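Local structure of putative surface-anchored fimbrial subunit (Corynebacterium diphtheriae, 3HR6) at residues 4-9 with 132-137; 8-13 with 86-91; 40-45 with 74-79; 94-99 with 120-125. The protein forms the shaft of the SpaA pilus of the bacterium, built of tandem Ig-like modules, and probably serves in adhesion. All coordinates share one frame; numbering follows the deposited sequence.

All four contacts lie in the N-terminal pilin domain and reach the same mixed beta-sheet. Interactions 1 and 2 share Ala8 and Val9 and bind the two edges of strand 5-13, one in parallel and one antiparallel. Interaction 2 is the most buried and sparing in polar side chains, with one histidine bond. Interaction 1 has one apolar face and one polar face. Interaction 3 mixes apolar and polar or charged side chains. Interaction 4, about 7 Å from interaction 1 between centres, is small, mainly backbone, alanines and prolines, with Leu98 and Tyr99 packing alongside. Interactions 3 and 4 join through Arg43 with Tyr99 and the Val44 to Leu98 backbone bond. Leu41 packs on Ile7 and Phe91.

Interaction 1: 4-9 with 132-137; sequences RTSIAV and LQDVHV
Residues Ser6 to Val9 pair in parallel with Asp134 to Val137. The strand axes come within 4.6 Å at an angle of 22°. Ser6 and Ala8 each give an N-H and a carbonyl to the ladder. Ser6 N bonds Gln133 O, and Val135 N bonds Ser6 O. Ala8 N then bonds Val135 O at 2.7 Å, and Val137 N bonds Ala8 O. Ser6, Ala8, Asp134 and His136 lie on one face. Ser6 OG stands between the backbone N and the carbonyl carbon (chi1 68°). It donates to the anti lone pair of Asp134 OD1 at 2.7 Å. A water donates to both Ser6 OG and Val135 O, so the hydroxyl donates to one partner and accepts from another. Next along, Ala8 CB sits 3.3 Å from His136 ND1, oblique to the ring. That nitrogen is hydrogen-bonded to His10 NE2. On the other face the packing is apolar. Val137 CG2 meets Ile7 CG2 at 4.1 Å and Val9 CG2 at 4.0 Å. Each pair crosses obliquely. The other edge of strand 5-13 is taken by strand 89-94, with backbone bonds from Thr5, Ile7 and Val9. Ile7 and Val9 also touch strand 97-103, while Val135 and Val137 touch strand 117-124. The N-terminal strand is therefore an inner strand of the domain's sheet.

Interaction 2: 8-13 with 86-91; sequences AVHALM and GGVAKF
His10 and Val88 lie side by side and point the same way. His10 CE1 is 3.4 Å from Val88 CG2, which meets the ring obliquely. The same methyl also touches Ala8 CB at 3.6 Å, and it is thus shared by two residues of the N-terminal strand. Val88 CG2 is anti to the backbone N, while CG1 takes the place between N and the carbonyl carbon (chi1 68°). The imidazole uses both nitrogens. His10 ND1 donates to Gly87 O at 3.2 Å, with an angle of 148° at the hydrogen. This donor stands above the carbonyl plane, and the oxygen lies near the ring plane at the edge. NE2 is engaged by His136, and Tyr138 stacks on the ring. The imidazole is therefore fixed in rotation from several directions. The backbone here is an antiparallel pair within the mixed sheet of the pilin N-terminal domain. Val9 and Ala89 form a hydrogen-bonded pair, with Val9 N to Ala89 O and Ala89 N to Val9 O both at 2.8 Å. Ala8 and Lys90 form the non-hydrogen-bonded pair beside it. Val88 already lies outside the strand, which begins at Ala89, and in the loop Gly87 takes a positive phi of 84°. On the other face, Val9 CG2 approaches the Phe91 ring at its edge, in plane, 3.9 Å from CE2. Val9 CB and Ala89 CB are neighbours there at 4.4 Å. Phe39 and Leu41 of strand 38-44 pack against this face, on Val9 and Phe91 respectively.

Interaction 3: 40-45 with 74-79; sequences TLYRVN and DKVTKV
This contact is an antiparallel strand pair in the mixed sheet of the N-terminal pilin domain. Leu41 to Asn45 run against Lys75 to Val79, and the axes of strands 40-44 and 76-79 approach to 4.3 Å. Arg43 and Thr77 form the hydrogen-bonded pair, with Arg43 N to Thr77 O at 2.7 Å and Thr77 N to Arg43 O at 2.9 Å. Val79 N to Leu41 O and Asn45 N to Lys75 O extend the ladder at its two ends. Tyr42 with Lys78 and Val44 with Val76 are non-hydrogen-bonded pairs on one face. Tyr42 CG is anti to the carbonyl carbon (chi1 -64°), and there it lies close to Val76 CG2. Tyr42 CD1 is 3.6 Å from that methyl, and Tyr42 CE1 lies 3.6 Å from Lys78 CB. Lys78 is extended beyond CG, and its CG rests 3.8 Å from Thr40 CG2, the two side chains crossing at about a right angle. Elsewhere Val79 CG2 sits over one face of the Arg43 guanidinium, 3.9 Å from NH2. Arg43 NH2 also bonds Tyr99 OH. Leu41 CD2 meets Val79 CB, while Leu41 packs on strands 89-94 and 97-103 as well. The chemistry implies that backbone bonds set the register. Around them, Val79 CG2 covers one face of the Arg43 guanidinium, whose NH2 has a hydrogen-bond partner in the tyrosine hydroxyl, and the Lys78 methylenes pack beside the Tyr42 ring.

Interaction 4: 94-99 with 120-125; sequences LTPALY and AAPQTN
Leu98 CG is anti to the backbone N (chi1 -175°), and the branch beyond brings CD1 to 4.4 Å from Ala120 CB. Tyr99 CG is anti to the carbonyl carbon (chi1 -70°), and the ring passes Ala121 CB obliquely, with CD2 at 4.4 Å. Tyr99 OH donates to Thr95 O at 2.6 Å. The bond lies in the carbonyl plane, on a lone pair, and ties the ring to its own segment. Leu94 CD1 lies over one face of that ring. The hydroxyl also serves Arg43. The backbone forms a short antiparallel pairing in the domain's mixed sheet. Ala97 and Ala121 are the hydrogen-bonded pair, with Ala97 N to Ala121 O at 2.9 Å and Ala121 N to Ala97 O at 3.1 Å. Leu98 and Ala120 are the non-hydrogen-bonded pair. A cis peptide bond precedes Pro122, where strand 117-124 is broken. There the two proline rings meet, Pro96 CB at 3.7 Å from Pro122 CD. Gln123 NE2 bridges back over this break to Ala120 O at 2.8 Å, also in the carbonyl plane. Trp131 and Gln133 of strand 131-143 touch Pro122, and Thr5 of strand 5-13 touches Ala121.

Interaction 1: 4-9 with 132-137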
loop_
_atom_site.group_PDB
_atom_site.type_symbol
_atom_site.label_atom_id
_atom_site.label_comp_id
_atom_site.label_asym_id
_atom_site.label_seq_id
_atom_site.Cartn_x
_atom_site.Cartn_y
_atom_site.Cartn_z
ATOM N N ARG A 4 7.828 27.991 36.445
ATOM C CA ARG A 4 7.226 27.029 35.452
ATOM C C ARG A 4 7.881 27.135 34.071
ATOM O O ARG A 4 8.127 28.223 33.557
ATOM C CB ARG A 4 5.706 27.180 35.380
ATOM C CG ARG A 4 5.117 26.939 36.772
ATOM C CD ARG A 4 3.708 26.411 36.772
ATOM N NE ARG A 4 3.571 25.026 36.309
ATOM C CZ ARG A 4 3.981 23.947 36.980
ATOM N NH1 ARG A 4 4.629 24.057 38.138
ATOM N NH2 ARG A 4 3.766 22.739 36.470
ATOM N N THR A 5 8.130 25.974 33.484
ATOM C CA THR A 5 9.023 25.867 32.353
ATOM C C THR A 5 8.248 25.279 31.175
ATOM O O THR A 5 7.106 24.860 31.331
ATOM C CB THR A 5 10.254 25.007 32.766
ATOM O OG1 THR A 5 11.373 25.282 31.915
ATOM C CG2 THR A 5 9.925 23.520 32.746
ATOM N N SER A 6 8.865 25.277 30.001
ATOM C CA SER A 6 8.268 24.607 28.846
ATOM C C SER A 6 9.361 24.022 27.970
ATOM O O SER A 6 10.498 24.489 27.996
ATOM C CB SER A 6 7.368 25.537 28.030
ATOM O OG SER A 6 8.105 26.549 27.376
ATOM N N ILE A 7 9.002 22.958 27.256
ATOM C CA ILE A 7 9.853 22.348 26.235
ATOM C C ILE A 7 9.137 22.427 24.902
ATOM O O ILE A 7 8.049 21.876 24.730
ATOM C CB ILE A 7 10.255 20.906 26.595
ATOM C CG1 ILE A 7 11.071 20.898 27.891
ATOM C CG2 ILE A 7 11.098 20.289 25.464
ATOM C CD1 ILE A 7 11.035 19.591 28.624
ATOM N N ALA A 8 9.771 23.116 23.951
ATOM C CA ALA A 8 9.289 23.227 22.589
ATOM C C ALA A 8 10.101 22.250 21.746
ATOM O O ALA A 8 11.330 22.445 21.569
ATOM C CB ALA A 8 9.492 24.642 22.108
ATOM N N VAL A 9 9.441 21.206 21.248
ATOM C CA VAL A 9 10.090 20.220 20.393
ATOM C C VAL A 9 9.862 20.594 18.931
ATOM O O VAL A 9 8.736 20.609 18.456
ATOM C CB VAL A 9 9.552 18.782 20.623
ATOM C CG1 VAL A 9 10.333 17.801 19.784
ATOM C CG2 VAL A 9 9.610 18.391 22.095
ATOM N N LEU A 132 16.729 30.099 31.373
ATOM C CA LEU A 132 15.880 29.879 30.220
ATOM C C LEU A 132 14.768 28.933 30.674
ATOM O O LEU A 132 15.000 27.740 30.908
ATOM C CB LEU A 132 16.700 29.264 29.096
ATOM C CG LEU A 132 16.091 29.031 27.726
ATOM C CD1 LEU A 132 15.396 30.281 27.192
ATOM C CD2 LEU A 132 17.200 28.555 26.794
ATOM N N GLN A 133 13.569 29.486 30.808
ATOM C CA GLN A 133 12.398 28.719 31.216
ATOM C C GLN A 133 11.743 28.051 30.046
ATOM O O GLN A 133 11.163 26.989 30.208
ATOM C CB GLN A 133 11.357 29.623 31.879
ATOM C CG GLN A 133 11.850 30.393 33.061
ATOM C CD GLN A 133 12.319 29.509 34.198
ATOM O OE1 GLN A 133 11.870 28.371 34.329
ATOM N NE2 GLN A 133 13.208 30.025 35.024
ATOM N N ASP A 134 11.801 28.686 28.874
ATOM C CA ASP A 134 11.227 28.123 27.665
ATOM C C ASP A 134 12.337 27.539 26.792
ATOM O O ASP A 134 13.067 28.247 26.061
ATOM C CB ASP A 134 10.365 29.177 26.978
ATOM C CG ASP A 134 9.305 29.760 27.944
ATOM O OD1 ASP A 134 8.400 29.012 28.390
ATOM O OD2 ASP A 134 9.405 30.944 28.298
ATOM N N VAL A 135 12.464 26.218 26.898
ATOM C CA VAL A 135 13.523 25.475 26.247
ATOM C C VAL A 135 13.058 24.997 24.871
ATOM O O VAL A 135 11.862 24.733 24.668
ATOM C CB VAL A 135 13.976 24.310 27.143
ATOM C CG1 VAL A 135 14.964 23.375 26.416
ATOM C CG2 VAL A 135 14.598 24.896 28.425
ATOM N N HIS A 136 14.008 24.945 23.934
ATOM C CA HIS A 136 13.797 24.428 22.563
ATOM C C HIS A 136 14.783 23.310 22.238
ATOM O O HIS A 136 15.994 23.430 22.529
ATOM C CB HIS A 136 13.993 25.559 21.561
ATOM C CG HIS A 136 12.973 26.637 21.685
ATOM N ND1 HIS A 136 11.803 26.633 20.961
ATOM C CD2 HIS A 136 12.909 27.715 22.499
ATOM C CE1 HIS A 136 11.081 27.692 21.292
ATOM N NE2 HIS A 136 11.725 28.358 22.227
ATOM N N VAL A 137 14.261 22.243 21.631
ATOM C CA VAL A 137 15.058 21.091 21.226
ATOM C C VAL A 137 14.671 20.704 19.815
ATOM O O VAL A 137 13.575 21.011 19.350
ATOM C CB VAL A 137 14.905 19.898 22.177
ATOM C CG1 VAL A 137 15.395 20.309 23.559
ATOM C CG2 VAL A 137 13.463 19.449 22.235
HETATM O O HOH W 1 9.637 26.218 25.080
#

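Interaction 2: 8-13 with 86-91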
loop_
_atom_site.group_PDB
_atom_site.type_symbol
_atom_site.label_atom_id
_atom_site.label_comp_id
_atom_site.label_asym_id
_atom_site.label_seq_id
_atom_site.Cartn_x
_atom_site.Cartn_y
_atom_site.Cartn_z
ATOM N N ALA A 8 9.771 23.116 23.951
ATOM C CA ALA A 8 9.289 23.227 22.589
ATOM C C ALA A 8 10.101 22.250 21.746
ATOM O O ALA A 8 11.330 22.445 21.569
ATOM C CB ALA A 8 9.492 24.642 22.108
ATOM N N VAL A 9 9.441 21.206 21.248
ATOM C CA VAL A 9 10.090 20.220 20.393
ATOM C C VAL A 9 9.862 20.594 18.931
ATOM O O VAL A 9 8.736 20.609 18.456
ATOM C CB VAL A 9 9.552 18.782 20.623
ATOM C CG1 VAL A 9 10.333 17.801 19.784
ATOM C CG2 VAL A 9 9.610 18.391 22.095
ATOM N N HIS A 10 10.967 20.802 18.217
ATOM C CA HIS A 10 10.954 21.023 16.778
ATOM C C HIS A 10 11.501 19.795 16.051
ATOM O O HIS A 10 12.670 19.447 16.187
ATOM C CB HIS A 10 11.813 22.244 16.448
ATOM C CG HIS A 10 11.449 23.477 17.207
ATOM N ND1 HIS A 10 10.365 24.263 16.874
ATOM C CD2 HIS A 10 12.005 24.048 18.299
ATOM C CE1 HIS A 10 10.295 25.282 17.710
ATOM N NE2 HIS A 10 11.275 25.174 18.587
ATOM N N ALA A 11 10.677 19.168 15.227
ATOM C CA ALA A 11 11.033 17.946 14.575
ATOM C C ALA A 11 11.675 18.275 13.253
ATOM O O ALA A 11 11.007 18.727 12.340
ATOM C CB ALA A 11 9.777 17.103 14.361
ATOM N N LEU A 12 12.986 18.084 13.163
ATOM C CA LEU A 12 13.740 18.421 11.959
ATOM C C LEU A 12 13.938 17.214 11.065
ATOM O O LEU A 12 14.303 16.124 11.546
ATOM C CB LEU A 12 15.110 18.949 12.379
ATOM C CG LEU A 12 15.140 20.444 12.651
ATOM C CD1 LEU A 12 13.936 20.990 13.402
ATOM C CD2 LEU A 12 16.491 20.853 13.245
ATOM N N MET A 13 13.719 17.388 9.768
ATOM C CA MET A 13 14.016 16.347 8.789
ATOM C C MET A 13 15.438 16.520 8.264
ATOM O O MET A 13 15.746 17.533 7.617
ATOM C CB MET A 13 13.017 16.424 7.626
ATOM C CG MET A 13 13.362 15.499 6.482
ATOM S SD MET A 13 12.091 15.389 5.234
ATOM C CE MET A 13 11.999 17.114 4.698
ATOM N N GLY A 86 2.802 23.859 13.152
ATOM C CA GLY A 86 3.603 25.071 12.934
ATOM C C GLY A 86 5.072 24.863 13.280
ATOM O O GLY A 86 5.750 25.806 13.740
ATOM N N GLY A 87 5.528 23.627 13.098
ATOM C CA GLY A 87 6.906 23.231 13.300
ATOM C C GLY A 87 7.274 22.899 14.737
ATOM O O GLY A 87 8.429 22.611 15.010
ATOM N N VAL A 88 6.315 22.909 15.649
ATOM C CA VAL A 88 6.641 22.732 17.061
ATOM C C VAL A 88 5.574 21.963 17.835
ATOM O O VAL A 88 4.392 22.107 17.569
ATOM C CB VAL A 88 6.883 24.100 17.721
ATOM C CG1 VAL A 88 5.585 24.968 17.825
ATOM C CG2 VAL A 88 7.542 23.949 19.105
ATOM N N ALA A 89 6.014 21.124 18.777
ATOM C CA ALA A 89 5.138 20.546 19.795
ATOM C C ALA A 89 5.608 21.158 21.091
ATOM O O ALA A 89 6.701 20.826 21.553
ATOM C CB ALA A 89 5.255 19.023 19.835
ATOM N N LYS A 90 4.833 22.101 21.626
ATOM C CA LYS A 90 5.176 22.783 22.882
ATOM C C LYS A 90 4.481 22.176 24.113
ATOM O O LYS A 90 3.244 22.205 24.227
ATOM C CB LYS A 90 4.846 24.282 22.817
ATOM C CG LYS A 90 5.404 25.050 23.981
ATOM C CD LYS A 90 5.338 26.556 23.791
ATOM C CE LYS A 90 5.625 27.268 25.080
ATOM N NZ LYS A 90 5.901 28.705 24.876
ATOM N N PHE A 91 5.283 21.668 25.043
ATOM C CA PHE A 91 4.791 21.133 26.308
ATOM C C PHE A 91 4.977 22.234 27.345
ATOM O O PHE A 91 6.094 22.508 27.752
ATOM C CB PHE A 91 5.577 19.865 26.685
ATOM C CG PHE A 91 5.429 18.751 25.699
ATOM C CD1 PHE A 91 4.375 17.855 25.798
ATOM C CD2 PHE A 91 6.323 18.605 24.639
ATOM C CE1 PHE A 91 4.232 16.836 24.896
ATOM C CE2 PHE A 91 6.165 17.582 23.717
ATOM C CZ PHE A 91 5.124 16.707 23.842
#

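Interaction 3: 40-45 with 74-79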
loop_
_atom_site.group_PDB
_atom_site.type_symbol
_atom_site.label_atom_id
_atom_site.label_comp_id
_atom_site.label_asym_id
_atom_site.label_seq_id
_atom_site.Cartn_x
_atom_site.Cartn_y
_atom_site.Cartn_z
ATOM N N THR A 40 6.096 11.997 22.798
ATOM C CA THR A 40 5.677 11.888 24.175
ATOM C C THR A 40 6.771 12.489 25.081
ATOM O O THR A 40 7.973 12.202 24.930
ATOM C CB THR A 40 5.366 10.432 24.535
ATOM O OG1 THR A 40 4.332 9.955 23.669
ATOM C CG2 THR A 40 4.908 10.304 25.982
ATOM N N LEU A 41 6.327 13.340 26.003
ATOM C CA LEU A 41 7.159 13.868 27.062
ATOM C C LEU A 41 6.991 13.020 28.324
ATOM O O LEU A 41 5.878 12.776 28.766
ATOM C CB LEU A 41 6.805 15.332 27.340
ATOM C CG LEU A 41 7.758 16.071 28.287
ATOM C CD1 LEU A 41 9.129 16.353 27.625
ATOM C CD2 LEU A 41 7.109 17.363 28.794
ATOM N N TYR A 42 8.109 12.549 28.869
ATOM C CA TYR A 42 8.176 11.872 30.163
ATOM C C TYR A 42 9.025 12.664 31.137
ATOM O O TYR A 42 10.043 13.266 30.739
ATOM C CB TYR A 42 8.858 10.511 30.019
ATOM C CG TYR A 42 8.112 9.521 29.150
ATOM C CD1 TYR A 42 7.162 8.677 29.721
ATOM C CD2 TYR A 42 8.366 9.406 27.791
ATOM C CE1 TYR A 42 6.477 7.769 28.973
ATOM C CE2 TYR A 42 7.696 8.483 27.020
ATOM C CZ TYR A 42 6.726 7.671 27.628
ATOM O OH TYR A 42 6.028 6.745 26.915
ATOM N N ARG A 43 8.651 12.618 32.412
ATOM C CA ARG A 43 9.499 13.137 33.495
ATOM C C ARG A 43 10.419 12.022 34.001
ATOM O O ARG A 43 9.975 10.890 34.167
ATOM C CB ARG A 43 8.656 13.665 34.652
ATOM C CG ARG A 43 9.499 14.200 35.830
ATOM C CD ARG A 43 8.686 15.050 36.797
ATOM N NE ARG A 43 7.891 16.042 36.070
ATOM C CZ ARG A 43 6.561 16.025 35.912
ATOM N NH1 ARG A 43 5.801 15.066 36.449
ATOM N NH2 ARG A 43 5.982 16.993 35.197
ATOM N N VAL A 44 11.698 12.328 34.188
ATOM C CA VAL A 44 12.625 11.356 34.767
ATOM C C VAL A 44 12.433 11.337 36.276
ATOM O O VAL A 44 12.664 12.335 36.964
ATOM C CB VAL A 44 14.075 11.635 34.393
ATOM C CG1 VAL A 44 15.004 10.587 34.994
ATOM C CG2 VAL A 44 14.214 11.640 32.884
ATOM N N ASN A 45 11.993 10.190 36.786
ATOM C CA ASN A 45 11.705 10.074 38.208
ATOM C C ASN A 45 12.941 10.262 39.063
ATOM O O ASN A 45 14.030 9.798 38.715
ATOM C CB ASN A 45 11.055 8.721 38.518
ATOM C CG ASN A 45 9.714 8.565 37.866
ATOM O OD1 ASN A 45 9.121 7.483 37.886
ATOM N ND2 ASN A 45 9.218 9.641 37.271
ATOM N N ASP A 74 10.090 1.881 34.289
ATOM C CA ASP A 74 9.415 2.473 35.448
ATOM C C ASP A 74 10.168 3.662 36.034
ATOM O O ASP A 74 9.732 4.260 37.023
ATOM C CB ASP A 74 9.149 1.414 36.535
ATOM C CG ASP A 74 10.403 0.645 36.960
ATOM O OD1 ASP A 74 11.542 1.023 36.614
ATOM O OD2 ASP A 74 10.245 -0.368 37.681
ATOM N N LYS A 75 11.301 3.991 35.421
ATOM C CA LYS A 75 12.129 5.102 35.841
ATOM C C LYS A 75 11.615 6.473 35.362
ATOM O O LYS A 75 12.157 7.505 35.760
ATOM C CB LYS A 75 13.557 4.870 35.344
ATOM C CG LYS A 75 14.128 3.524 35.764
ATOM C CD LYS A 75 15.621 3.590 36.077
ATOM C CE LYS A 75 16.027 2.453 37.004
ATOM N NZ LYS A 75 17.505 2.288 37.107
ATOM N N VAL A 76 10.594 6.485 34.509
ATOM C CA VAL A 76 10.001 7.729 34.012
ATOM C C VAL A 76 8.475 7.713 34.215
ATOM O O VAL A 76 7.871 6.645 34.344
ATOM C CB VAL A 76 10.344 7.958 32.515
ATOM C CG1 VAL A 76 11.861 7.896 32.304
ATOM C CG2 VAL A 76 9.645 6.932 31.634
ATOM N N THR A 77 7.875 8.904 34.216
ATOM C CA THR A 77 6.424 9.094 34.260
ATOM C C THR A 77 5.970 9.945 33.074
ATOM O O THR A 77 6.483 11.054 32.879
ATOM C CB THR A 77 6.017 9.822 35.561
ATOM O OG1 THR A 77 6.637 9.185 36.688
ATOM C CG2 THR A 77 4.506 9.842 35.737
ATOM N N LYS A 78 5.011 9.430 32.298
ATOM C CA LYS A 78 4.449 10.143 31.138
ATOM C C LYS A 78 3.769 11.435 31.582
ATOM O O LYS A 78 3.090 11.456 32.611
ATOM C CB LYS A 78 3.459 9.265 30.344
ATOM C CG LYS A 78 2.845 9.974 29.126
ATOM C CD LYS A 78 1.977 9.082 28.253
ATOM C CE LYS A 78 0.997 9.950 27.452
ATOM N NZ LYS A 78 0.217 9.265 26.387
ATOM N N VAL A 79 3.998 12.511 30.822
ATOM C CA VAL A 79 3.363 13.800 31.055
ATOM C C VAL A 79 2.282 14.042 30.019
ATOM O O VAL A 79 1.138 14.333 30.354
ATOM C CB VAL A 79 4.362 14.973 30.949
ATOM C CG1 VAL A 79 3.619 16.275 31.144
ATOM C CG2 VAL A 79 5.506 14.843 31.960
#

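Interaction 4: 94-99 with 120-125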
loop_
_atom_site.group_PDB
_atom_site.type_symbol
_atom_site.label_atom_id
_atom_site.label_comp_id
_atom_site.label_asym_id
_atom_site.label_seq_id
_atom_site.Cartn_x
_atom_site.Cartn_y
_atom_site.Cartn_z
ATOM N N LEU A 94 5.277 23.315 32.809
ATOM C CA LEU A 94 5.989 22.162 33.362
ATOM C C LEU A 94 6.719 22.496 34.652
ATOM O O LEU A 94 7.282 23.583 34.810
ATOM C CB LEU A 94 7.044 21.654 32.373
ATOM C CG LEU A 94 6.534 21.153 31.024
ATOM C CD1 LEU A 94 7.732 20.688 30.165
ATOM C CD2 LEU A 94 5.525 20.039 31.204
ATOM N N THR A 95 6.755 21.521 35.552
ATOM C CA THR A 95 7.497 21.652 36.802
ATOM C C THR A 95 8.974 21.461 36.473
ATOM O O THR A 95 9.323 20.666 35.588
ATOM C CB THR A 95 7.042 20.595 37.867
ATOM O OG1 THR A 95 7.604 19.314 37.560
ATOM C CG2 THR A 95 5.523 20.448 37.890
ATOM N N PRO A 96 9.851 22.216 37.133
ATOM C CA PRO A 96 11.274 21.998 36.884
ATOM C C PRO A 96 11.687 20.541 37.136
ATOM O O PRO A 96 11.415 19.999 38.202
ATOM C CB PRO A 96 11.945 22.960 37.863
ATOM C CG PRO A 96 10.942 24.070 38.038
ATOM C CD PRO A 96 9.603 23.402 37.975
ATOM N N ALA A 97 12.300 19.902 36.139
ATOM C CA ALA A 97 12.665 18.483 36.231
ATOM C C ALA A 97 13.615 18.105 35.093
ATOM O O ALA A 97 13.891 18.933 34.236
ATOM C CB ALA A 97 11.420 17.617 36.158
ATOM N N LEU A 98 14.132 16.873 35.119
ATOM C CA LEU A 98 14.777 16.258 33.954
ATOM C C LEU A 98 13.695 15.559 33.147
ATOM O O LEU A 98 12.889 14.797 33.703
ATOM C CB LEU A 98 15.860 15.242 34.367
ATOM C CG LEU A 98 16.716 14.610 33.245
ATOM C CD1 LEU A 98 17.518 15.660 32.505
ATOM C CD2 LEU A 98 17.658 13.520 33.803
ATOM N N TYR A 99 13.646 15.836 31.843
ATOM C CA TYR A 99 12.643 15.229 30.983
ATOM C C TYR A 99 13.237 14.323 29.926
ATOM O O TYR A 99 14.406 14.414 29.577
ATOM C CB TYR A 99 11.762 16.296 30.327
ATOM C CG TYR A 99 10.851 16.981 31.330
ATOM C CD1 TYR A 99 9.597 16.467 31.621
ATOM C CD2 TYR A 99 11.257 18.145 32.001
ATOM C CE1 TYR A 99 8.764 17.078 32.542
ATOM C CE2 TYR A 99 10.413 18.770 32.930
ATOM C CZ TYR A 99 9.171 18.235 33.183
ATOM O OH TYR A 99 8.314 18.809 34.115
ATOM N N ALA A 120 16.754 18.949 30.226
ATOM C CA ALA A 120 16.552 19.609 31.509
ATOM C C ALA A 120 15.674 20.855 31.314
ATOM O O ALA A 120 15.789 21.563 30.311
ATOM C CB ALA A 120 17.898 19.988 32.136
ATOM N N ALA A 121 14.806 21.140 32.284
ATOM C CA ALA A 121 14.065 22.394 32.271
ATOM C C ALA A 121 13.902 22.848 33.704
ATOM O O ALA A 121 13.508 22.058 34.554
ATOM C CB ALA A 121 12.714 22.240 31.557
ATOM N N PRO A 122 14.261 24.107 34.000
ATOM C CA PRO A 122 14.793 25.108 33.092
ATOM C C PRO A 122 16.260 24.834 32.750
ATOM O O PRO A 122 16.852 23.900 33.281
ATOM C CB PRO A 122 14.641 26.401 33.899
ATOM C CG PRO A 122 14.755 25.980 35.291
ATOM C CD PRO A 122 14.169 24.618 35.381
ATOM N N GLN A 123 16.834 25.651 31.873
ATOM C CA GLN A 123 18.259 25.608 31.599
ATOM C C GLN A 123 18.810 26.997 31.856
ATOM O O GLN A 123 18.051 27.926 32.096
ATOM C CB GLN A 123 18.499 25.161 30.156
ATOM C CG GLN A 123 18.035 23.739 29.954
ATOM C CD GLN A 123 18.243 23.253 28.555
ATOM O OE1 GLN A 123 18.967 23.872 27.778
ATOM N NE2 GLN A 123 17.588 22.156 28.208
ATOM N N THR A 124 20.129 27.136 31.832
ATOM C CA THR A 124 20.757 28.448 31.837
ATOM C C THR A 124 20.784 29.006 30.439
ATOM O O THR A 124 21.059 28.269 29.484
ATOM C CB THR A 124 22.190 28.381 32.420
ATOM O OG1 THR A 124 22.122 27.900 33.762
ATOM C CG2 THR A 124 22.864 29.745 32.406
ATOM N N ASN A 125 20.478 30.291 30.293
ATOM C CA ASN A 125 20.551 30.922 28.981
ATOM C C ASN A 125 21.981 30.780 28.458
ATOM O O ASN A 125 22.936 30.982 29.210
ATOM C CB ASN A 125 20.139 32.397 29.035
ATOM C CG ASN A 125 19.953 33.004 27.651
ATOM O OD1 ASN A 125 20.902 33.114 26.855
ATOM N ND2 ASN A 125 18.718 33.382 27.344
#